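Local coordinates for antigen, P35 (Borreliella spielmanii A14S, PDB 6HPN), which is a probable outer surface lipoprotein of the PFam54 family, orthologous to Borrelia burgdorferi BBA64 and thought to take part in Lyme disease pathogenesis, its exact role unsettled, at residues D31-S36 against I130-L135; H142-P147 against N219-I224; K19-K24 against N148-Y153. All coordinates share one frame; numbering follows the deposited sequence.

Contact 1: residues D31-S36 against I130-L135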
loop_
_atom_site.group_PDB
_atom_site.type_symbol
_atom_site.label_atom_id
_atom_site.label_comp_id
_atom_site.label_asym_id
_atom_site.label_seq_id
_atom_site.Cartn_x
_atom_site.Cartn_y
_atom_site.Cartn_z
ATOM N N ASP A 31 -6.294 14.667 1.905
ATOM C CA ASP A 31 -7.097 13.452 2.212
ATOM C C ASP A 31 -6.150 12.325 2.633
ATOM O O ASP A 31 -6.306 11.803 3.746
ATOM C CB ASP A 31 -7.980 12.990 1.043
ATOM C CG ASP A 31 -9.241 13.816 0.812
ATOM O OD1 ASP A 31 -9.544 14.729 1.624
ATOM O OD2 ASP A 31 -9.915 13.548 -0.179
ATOM N N ILE A 32 -5.215 11.956 1.766
ATOM C CA ILE A 32 -4.305 10.803 2.023
ATOM C C ILE A 32 -3.619 11.030 3.376
ATOM O O ILE A 32 -3.658 10.128 4.238
ATOM C CB ILE A 32 -3.339 10.615 0.841
ATOM C CG1 ILE A 32 -4.064 9.938 -0.333
ATOM C CG2 ILE A 32 -2.065 9.885 1.245
ATOM C CD1 ILE A 32 -3.448 10.204 -1.718
ATOM N N VAL A 33 -3.059 12.200 3.618
ATOM C CA VAL A 33 -2.246 12.342 4.858
ATOM C C VAL A 33 -3.190 12.415 6.057
ATOM O O VAL A 33 -2.809 11.906 7.110
ATOM C CB VAL A 33 -1.242 13.507 4.847
ATOM C CG1 VAL A 33 -0.826 13.899 3.446
ATOM C CG2 VAL A 33 -1.753 14.710 5.626
ATOM N N GLN A 34 -4.372 13.005 5.913
ATOM C CA GLN A 34 -5.340 13.053 7.041
ATOM C C GLN A 34 -5.780 11.632 7.402
ATOM O O GLN A 34 -5.771 11.298 8.596
ATOM C CB GLN A 34 -6.522 13.964 6.731
ATOM C CG GLN A 34 -6.136 15.408 6.971
ATOM C CD GLN A 34 -7.162 16.446 6.589
ATOM O OE1 GLN A 34 -8.179 16.179 5.949
ATOM N NE2 GLN A 34 -6.859 17.669 6.990
ATOM N N ILE A 35 -6.177 10.838 6.410
ATOM C CA ILE A 35 -6.544 9.407 6.600
ATOM C C ILE A 35 -5.412 8.773 7.393
ATOM O O ILE A 35 -5.706 8.053 8.336
ATOM C CB ILE A 35 -6.808 8.699 5.254
ATOM C CG1 ILE A 35 -8.189 9.096 4.707
ATOM C CG2 ILE A 35 -6.651 7.188 5.387
ATOM C CD1 ILE A 35 -8.459 8.733 3.247
ATOM N N SER A 36 -4.165 9.073 7.056
ATOM C CA SER A 36 -3.024 8.362 7.674
ATOM C C SER A 36 -2.934 8.691 9.176
ATOM O O SER A 36 -2.621 7.754 9.959
ATOM C CB SER A 36 -1.734 8.635 6.941
ATOM O OG SER A 36 -1.234 9.909 7.288
ATOM N N ILE A 130 4.167 10.936 -1.955
ATOM C CA ILE A 130 3.828 11.925 -3.003
ATOM C C ILE A 130 2.962 13.025 -2.374
ATOM O O ILE A 130 3.191 14.212 -2.697
ATOM C CB ILE A 130 3.175 11.216 -4.205
ATOM C CG1 ILE A 130 4.217 10.346 -4.917
ATOM C CG2 ILE A 130 2.531 12.234 -5.136
ATOM C CD1 ILE A 130 3.777 9.777 -6.229
ATOM N N SER A 131 2.014 12.669 -1.511
ATOM C CA SER A 131 1.145 13.673 -0.858
ATOM C C SER A 131 2.040 14.607 -0.043
ATOM O O SER A 131 1.902 15.828 -0.215
ATOM C CB SER A 131 0.035 13.042 -0.054
ATOM O OG SER A 131 -0.833 12.273 -0.898
ATOM N N LEU A 132 3.003 14.073 0.709
ATOM C CA LEU A 132 3.829 14.900 1.633
ATOM C C LEU A 132 4.732 15.811 0.794
ATOM O O LEU A 132 4.850 16.978 1.156
ATOM C CB LEU A 132 4.612 14.013 2.627
ATOM C CG LEU A 132 3.729 13.279 3.655
ATOM C CD1 LEU A 132 4.468 12.163 4.393
ATOM C CD2 LEU A 132 3.097 14.266 4.637
ATOM N N LYS A 133 5.312 15.300 -0.285
ATOM C CA LYS A 133 6.168 16.083 -1.198
ATOM C C LYS A 133 5.381 17.302 -1.711
ATOM O O LYS A 133 5.951 18.420 -1.717
ATOM C CB LYS A 133 6.633 15.240 -2.389
ATOM C CG LYS A 133 7.793 14.292 -2.125
ATOM C CD LYS A 133 8.121 13.450 -3.342
ATOM C CE LYS A 133 9.222 12.443 -3.100
ATOM N NZ LYS A 133 10.522 13.097 -2.815
ATOM N N ILE A 134 4.130 17.100 -2.139
ATOM C CA ILE A 134 3.291 18.188 -2.720
ATOM C C ILE A 134 2.945 19.215 -1.634
ATOM O O ILE A 134 3.182 20.399 -1.867
ATOM C CB ILE A 134 2.035 17.623 -3.398
ATOM C CG1 ILE A 134 2.380 16.959 -4.737
ATOM C CG2 ILE A 134 0.982 18.701 -3.552
ATOM C CD1 ILE A 134 1.315 15.986 -5.255
ATOM N N LEU A 135 2.416 18.778 -0.499
ATOM C CA LEU A 135 2.027 19.685 0.610
ATOM C C LEU A 135 3.230 20.459 1.126
ATOM O O LEU A 135 3.017 21.553 1.628
ATOM C CB LEU A 135 1.424 18.882 1.752
ATOM C CG LEU A 135 0.064 18.275 1.446
ATOM C CD1 LEU A 135 -0.376 17.374 2.590
ATOM C CD2 LEU A 135 -0.943 19.384 1.192
#

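Contact 2: residues H142-P147 against N219-I224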
loop_
_atom_site.group_PDB
_atom_site.type_symbol
_atom_site.label_atom_id
_atom_site.label_comp_id
_atom_site.label_asym_id
_atom_site.label_seq_id
_atom_site.Cartn_x
_atom_site.Cartn_y
_atom_site.Cartn_z
ATOM N N HIS A 142 1.063 27.241 -7.735
ATOM C CA HIS A 142 0.595 28.214 -8.752
ATOM C C HIS A 142 1.744 28.570 -9.708
ATOM O O HIS A 142 1.457 28.899 -10.868
ATOM C CB HIS A 142 -0.096 29.418 -8.104
ATOM C CG HIS A 142 0.734 30.194 -7.144
ATOM N ND1 HIS A 142 1.387 31.362 -7.514
ATOM C CD2 HIS A 142 0.998 29.992 -5.834
ATOM C CE1 HIS A 142 2.025 31.850 -6.464
ATOM N NE2 HIS A 142 1.803 31.022 -5.418
ATOM N N HIS A 143 3.004 28.427 -9.308
ATOM C CA HIS A 143 4.146 28.751 -10.208
ATOM C C HIS A 143 4.262 27.690 -11.328
ATOM O O HIS A 143 4.965 27.962 -12.330
ATOM C CB HIS A 143 5.420 29.029 -9.380
ATOM C CG HIS A 143 5.348 30.313 -8.609
ATOM N ND1 HIS A 143 5.722 30.415 -7.276
ATOM C CD2 HIS A 143 4.921 31.547 -8.967
ATOM C CE1 HIS A 143 5.557 31.655 -6.853
ATOM N NE2 HIS A 143 5.047 32.367 -7.869
ATOM N N LEU A 144 3.553 26.554 -11.233
ATOM C CA LEU A 144 3.703 25.424 -12.193
ATOM C C LEU A 144 2.786 25.582 -13.403
ATOM O O LEU A 144 1.651 26.034 -13.243
ATOM C CB LEU A 144 3.365 24.102 -11.503
ATOM C CG LEU A 144 4.311 23.675 -10.385
ATOM C CD1 LEU A 144 3.776 22.431 -9.682
ATOM C CD2 LEU A 144 5.712 23.441 -10.920
ATOM N N ASN A 145 3.258 25.081 -14.545
ATOM C CA ASN A 145 2.507 24.990 -15.818
ATOM C C ASN A 145 1.467 23.858 -15.737
ATOM O O ASN A 145 1.593 22.928 -14.876
ATOM C CB ASN A 145 3.463 24.855 -17.003
ATOM C CG ASN A 145 4.121 23.494 -17.109
ATOM O OD1 ASN A 145 3.576 22.471 -16.677
ATOM N ND2 ASN A 145 5.299 23.471 -17.706
ATOM N N LYS A 146 0.493 23.919 -16.645
ATOM C CA LYS A 146 -0.721 23.075 -16.640
ATOM C C LYS A 146 -0.355 21.619 -16.891
ATOM O O LYS A 146 -0.830 20.755 -16.157
ATOM C CB LYS A 146 -1.750 23.655 -17.608
ATOM C CG LYS A 146 -2.541 24.777 -16.959
ATOM C CD LYS A 146 -3.247 25.729 -17.873
ATOM C CE LYS A 146 -4.280 26.547 -17.126
ATOM N NZ LYS A 146 -5.259 27.154 -18.059
ATOM N N PRO A 147 0.479 21.274 -17.907
ATOM C CA PRO A 147 0.894 19.870 -18.105
ATOM C C PRO A 147 1.410 19.220 -16.808
ATOM O O PRO A 147 1.056 18.094 -16.495
ATOM C CB PRO A 147 2.009 19.952 -19.168
ATOM C CG PRO A 147 1.695 21.231 -19.943
ATOM C CD PRO A 147 1.044 22.177 -18.930
ATOM N N ASN A 219 11.009 15.830 -9.742
ATOM C CA ASN A 219 11.467 16.693 -10.871
ATOM C C ASN A 219 10.535 17.899 -11.019
ATOM O O ASN A 219 11.013 19.033 -11.118
ATOM C CB ASN A 219 11.574 15.895 -12.178
ATOM C CG ASN A 219 12.914 15.190 -12.297
ATOM O OD1 ASN A 219 13.850 15.532 -11.590
ATOM N ND2 ASN A 219 13.024 14.213 -13.175
ATOM N N ILE A 220 9.237 17.663 -10.987
ATOM C CA ILE A 220 8.213 18.721 -11.190
ATOM C C ILE A 220 8.300 19.750 -10.064
ATOM O O ILE A 220 8.037 20.929 -10.357
ATOM C CB ILE A 220 6.808 18.107 -11.316
ATOM C CG1 ILE A 220 6.613 17.514 -12.709
ATOM C CG2 ILE A 220 5.748 19.139 -11.004
ATOM C CD1 ILE A 220 5.305 16.808 -12.904
ATOM N N LEU A 221 8.648 19.323 -8.851
ATOM C CA LEU A 221 8.620 20.181 -7.638
ATOM C C LEU A 221 9.990 20.812 -7.368
ATOM O O LEU A 221 10.051 21.717 -6.541
ATOM C CB LEU A 221 8.169 19.339 -6.443
ATOM C CG LEU A 221 6.751 18.759 -6.527
ATOM C CD1 LEU A 221 6.373 18.126 -5.200
ATOM C CD2 LEU A 221 5.702 19.801 -6.930
ATOM N N ALA A 222 11.041 20.387 -8.069
ATOM C CA ALA A 222 12.422 20.840 -7.790
ATOM C C ALA A 222 12.468 22.367 -7.840
ATOM O O ALA A 222 12.869 23.018 -6.876
ATOM C CB ALA A 222 13.400 20.179 -8.724
ATOM N N PRO A 223 11.953 23.025 -8.898
ATOM C CA PRO A 223 12.036 24.490 -8.964
ATOM C C PRO A 223 11.253 25.294 -7.896
ATOM O O PRO A 223 11.487 26.469 -7.829
ATOM C CB PRO A 223 11.461 24.787 -10.370
ATOM C CG PRO A 223 11.540 23.454 -11.118
ATOM C CD PRO A 223 11.240 22.433 -10.050
ATOM N N ILE A 224 10.359 24.703 -7.088
ATOM C CA ILE A 224 9.484 25.493 -6.159
ATOM C C ILE A 224 9.831 25.182 -4.693
ATOM O O ILE A 224 9.055 25.471 -3.772
ATOM C CB ILE A 224 7.989 25.302 -6.503
ATOM C CG1 ILE A 224 7.537 23.838 -6.500
ATOM C CG2 ILE A 224 7.674 25.979 -7.836
ATOM C CD1 ILE A 224 6.058 23.691 -6.307
#

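Contact 3: residues K19-K24 against N148-Y153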
loop_
_atom_site.group_PDB
_atom_site.type_symbol
_atom_site.label_atom_id
_atom_site.label_comp_id
_atom_site.label_asym_id
_atom_site.label_seq_id
_atom_site.Cartn_x
_atom_site.Cartn_y
_atom_site.Cartn_z
ATOM N N LYS A 19 -6.638 27.018 -11.096
ATOM C CA LYS A 19 -7.226 27.072 -9.733
ATOM C C LYS A 19 -7.850 25.730 -9.296
ATOM O O LYS A 19 -7.485 25.264 -8.202
ATOM C CB LYS A 19 -8.263 28.186 -9.663
ATOM C CG LYS A 19 -7.754 29.541 -9.179
ATOM C CD LYS A 19 -8.872 30.395 -8.585
ATOM C CE LYS A 19 -9.656 29.635 -7.527
ATOM N NZ LYS A 19 -10.941 30.294 -7.206
ATOM N N GLU A 20 -8.813 25.163 -10.035
ATOM C CA GLU A 20 -9.541 23.938 -9.599
ATOM C C GLU A 20 -8.497 22.822 -9.435
ATOM O O GLU A 20 -8.472 22.050 -8.449
ATOM C CB GLU A 20 -10.613 23.540 -10.621
ATOM C CG GLU A 20 -11.197 22.152 -10.401
ATOM C CD GLU A 20 -12.402 21.830 -11.262
ATOM O OE1 GLU A 20 -13.259 22.706 -11.390
ATOM O OE2 GLU A 20 -12.479 20.716 -11.822
ATOM N N LEU A 21 -7.614 22.778 -10.401
ATOM C CA LEU A 21 -6.560 21.750 -10.536
ATOM C C LEU A 21 -5.641 21.799 -9.308
ATOM O O LEU A 21 -5.394 20.739 -8.701
ATOM C CB LEU A 21 -5.902 22.131 -11.854
ATOM C CG LEU A 21 -5.100 21.114 -12.658
ATOM C CD1 LEU A 21 -5.676 19.712 -12.656
ATOM C CD2 LEU A 21 -5.016 21.602 -14.099
ATOM N N ILE A 22 -5.261 22.998 -8.874
ATOM C CA ILE A 22 -4.452 23.220 -7.641
ATOM C C ILE A 22 -5.240 22.772 -6.397
ATOM O O ILE A 22 -4.658 22.070 -5.553
ATOM C CB ILE A 22 -4.028 24.693 -7.545
ATOM C CG1 ILE A 22 -2.998 25.025 -8.628
ATOM C CG2 ILE A 22 -3.512 25.012 -6.140
ATOM C CD1 ILE A 22 -2.765 26.523 -8.833
ATOM N N GLN A 23 -6.512 23.159 -6.290
ATOM C CA GLN A 23 -7.378 22.814 -5.135
ATOM C C GLN A 23 -7.533 21.279 -5.053
ATOM O O GLN A 23 -7.372 20.722 -3.963
ATOM C CB GLN A 23 -8.700 23.594 -5.247
ATOM C CG GLN A 23 -9.601 23.484 -4.018
ATOM C CD GLN A 23 -8.884 23.798 -2.728
ATOM O OE1 GLN A 23 -8.345 24.882 -2.542
ATOM N NE2 GLN A 23 -8.837 22.834 -1.829
ATOM N N LYS A 24 -7.765 20.605 -6.176
ATOM C CA LYS A 24 -8.015 19.143 -6.235
ATOM C C LYS A 24 -6.727 18.402 -5.932
ATOM O O LYS A 24 -6.807 17.412 -5.253
ATOM C CB LYS A 24 -8.599 18.742 -7.593
ATOM C CG LYS A 24 -9.982 19.325 -7.879
ATOM C CD LYS A 24 -11.038 18.314 -8.344
ATOM C CE LYS A 24 -12.455 18.843 -8.251
ATOM N NZ LYS A 24 -12.907 18.937 -6.845
ATOM N N ASN A 148 2.217 19.964 -16.049
ATOM C CA ASN A 148 2.862 19.468 -14.806
ATOM C C ASN A 148 1.796 19.357 -13.714
ATOM O O ASN A 148 1.812 18.372 -12.980
ATOM C CB ASN A 148 4.066 20.328 -14.414
ATOM C CG ASN A 148 5.240 20.140 -15.349
ATOM O OD1 ASN A 148 5.335 19.139 -16.081
ATOM N ND2 ASN A 148 6.113 21.125 -15.352
ATOM N N LEU A 149 0.865 20.294 -13.651
ATOM C CA LEU A 149 -0.251 20.212 -12.676
ATOM C C LEU A 149 -1.113 18.990 -12.995
ATOM O O LEU A 149 -1.523 18.305 -12.056
ATOM C CB LEU A 149 -1.061 21.516 -12.695
ATOM C CG LEU A 149 -0.437 22.687 -11.931
ATOM C CD1 LEU A 149 -1.114 24.006 -12.280
ATOM C CD2 LEU A 149 -0.489 22.447 -10.408
ATOM N N LYS A 150 -1.355 18.697 -14.269
ATOM C CA LYS A 150 -2.195 17.539 -14.686
ATOM C C LYS A 150 -1.484 16.223 -14.349
ATOM O O LYS A 150 -2.164 15.250 -13.951
ATOM C CB LYS A 150 -2.553 17.650 -16.163
ATOM C CG LYS A 150 -3.541 18.769 -16.449
ATOM C CD LYS A 150 -3.909 18.914 -17.890
ATOM C CE LYS A 150 -5.268 19.558 -18.059
ATOM N NZ LYS A 150 -5.742 19.460 -19.462
ATOM N N THR A 151 -0.155 16.190 -14.470
ATOM C CA THR A 151 0.611 14.967 -14.153
ATOM C C THR A 151 0.413 14.670 -12.669
ATOM O O THR A 151 0.105 13.513 -12.346
ATOM C CB THR A 151 2.087 15.090 -14.517
ATOM O OG1 THR A 151 2.218 15.385 -15.902
ATOM C CG2 THR A 151 2.825 13.812 -14.196
ATOM N N LEU A 152 0.563 15.685 -11.815
ATOM C CA LEU A 152 0.311 15.571 -10.358
ATOM C C LEU A 152 -1.121 15.051 -10.097
ATOM O O LEU A 152 -1.296 14.087 -9.307
ATOM C CB LEU A 152 0.536 16.954 -9.734
ATOM C CG LEU A 152 1.987 17.457 -9.729
ATOM C CD1 LEU A 152 2.112 18.768 -8.954
ATOM C CD2 LEU A 152 2.950 16.405 -9.165
ATOM N N TYR A 153 -2.116 15.678 -10.717
ATOM C CA TYR A 153 -3.548 15.381 -10.490
ATOM C C TYR A 153 -3.812 13.926 -10.892
ATOM O O TYR A 153 -4.211 13.151 -10.048
ATOM C CB TYR A 153 -4.411 16.382 -11.258
ATOM C CG TYR A 153 -5.876 16.045 -11.245
ATOM C CD1 TYR A 153 -6.710 16.451 -10.209
ATOM C CD2 TYR A 153 -6.424 15.300 -12.274
ATOM C CE1 TYR A 153 -8.055 16.107 -10.192
ATOM C CE2 TYR A 153 -7.766 14.976 -12.293
ATOM C CZ TYR A 153 -8.567 15.363 -11.239
ATOM O OH TYR A 153 -9.864 14.997 -11.283
#

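Contact 1: residues D31-S36 against I130-L135
Val33 lays its CG1 methyl against the last turns of helix 106-135, where it meets Ser131, Leu132 and Leu135. Its tip runs against the tip of Leu135, with Val33 CG1 at 3.6 Å from Leu135 CD1. The same methyl rests on the short side chain of Ser131, with Val33 CG1 and Ser131 CB 3.7 Å apart, and Leu132 closes the group from the surface side, 4.1 Å between Val33 CG1 and Leu132 CD2. Ile32 comes in beside Val33 and straddles the serine hydroxyl. Its CG2 branch lies anti to the backbone N and its CG1 arm anti to the carbonyl carbon (chi1 -77°), and the two arms end about equally far from the oxygen, Ile32 CD1 being 3.4 Å from Ser131 OG. This hydroxyl is buried under carbon but satisfied within its own helix: it bonds to the carbonyl of Met127, one turn earlier, and adds no polar link across the interface. Nothing but van der Waals contact joins the two segments, which bury 184 Å² between them. Phe156 of helix 146-179 touches both Ile32 and Ser131, so a third helix meets the pair here. The local axes approach to 9.5 Å and run at 118° to each other, so the overlap stays short; the closest CA atoms, Val33 and Ser131, are 6.8 Å apart, consistent with the small serine side chain lying between them. Such steep packing lays 16-40, the first helix of this C-terminal part of the protein, across the end of helix 106-135 in the all-helical PFam54 fold.

Contact 2: residues H142-P147 against N219-I224
Leu144 carries most of the apolar contact, its CD1 methyl pointing among three side chains of the C-terminal segment. It meets the CG2 branch of Ile220, with Leu144 CD1 and Ile220 CG2 4.1 Å apart and the two side chains crossing at about a right angle. Leu221 CD2 and Ile224 CD1 each lie 4.3 Å from Leu144 CD1. Ile224 reaches the leucine with CG1 placed between its backbone N and carbonyl carbon (chi1 56°), which leaves CG2 for the neighbouring histidine: His143 CB stands 4.1 Å from Ile224 CG2, while the imidazole turns off from Ile224. The contact joins the turn leading into helix 146-179 to the C-terminal part of helix 200-221 and the 3-10 turn after it, at one tip of the helical bundle, and Leu149 and Leu152 of helix 146-179 continue the packing around Leu144 into it.

Polar atoms enter across the contact in one place, where the other methyl, Leu144 CD2, lies 3.5 Å from the carbonyl oxygen Ile220 O. The side-chain hydrogen bond and the salt bridges lie to one side of the apolar contact. Asn145 is the N-cap of helix 146-179, its OD1 accepting from the backbone N of Asn148, and Lys146 forms salt bridges with Asp15 and Glu17.

Contact 3: residues K19-K24 against N148-Y153
The short helical segments 19-24 and 148-153 run in roughly the same direction, their axes 34° apart and 9.8 Å from each other at closest approach, with Leu21 CA and Leu149 CA 6.8 Å apart. They belong to helix 16-40 and helix 146-179, two long helices of the all-helical PFam54 fold, and pack here as a pair running the same way at a moderate crossing angle that buries 313 Å². Leu21 is the central residue. Its CG lies anti to the backbone N (chi1 -158°), which swings the forked end toward the other helix, although the bond leaving the backbone does not aim there. The fork then divides its contacts. CD1 goes to Tyr153, with Leu21 CD1 3.8 Å from Tyr153 CB and nearly as close to the first ring carbon, the two side chains crossing at about a right angle. CD2 turns to the aliphatic stem of Lys150, where Leu21 CD2 and Lys150 CG are 4.0 Å apart, while the branch point faces Leu149, with Leu21 CG 4.1 Å from Leu149 CB. Next to Leu21 in sequence, Ile22 adds a second apolar touch, its CG1 4.0 Å from Leu149 CD2. Leu149 is buried, covered also by Leu144 and Ile25. Toward the surface the chemistry changes. Tyr153 has its ring carbon CG anti to the backbone N (chi1 172°) and points the same way as Lys24, the two side chains lying alongside each other; Arg28, a turn further along helix 16-40, makes a cation-pi contact with this ring. Across this contact Lys24 meets the ring with its carbon chain: Lys24 CB sits at the ring edge, near the ring plane, 3.7 Å from Tyr153 CE1.

Contacts 1 and 3 both use helix 16-40, and contacts 2 and 3 share helix 146-179; contact 1 is nested in the loop that contact 3 closes, whereas 2 and 3 interlock along the chain. Contacts 1 and 3 are surface contacts and contact 2 is partly buried, though it lies farthest from the chain centre. All three lack hydrogen bonds across their segments. A serine under a valine marks contact 1, branched aliphatics around a loop leucine mark contact 2, and a leucine fork set between Tyr153, Leu149 and the stem of Lys150 marks contact 3. Between contacts 1 and 3, Ile134 meets Leu152; Leu221 of contact 2 reaches the backbone of 133-134.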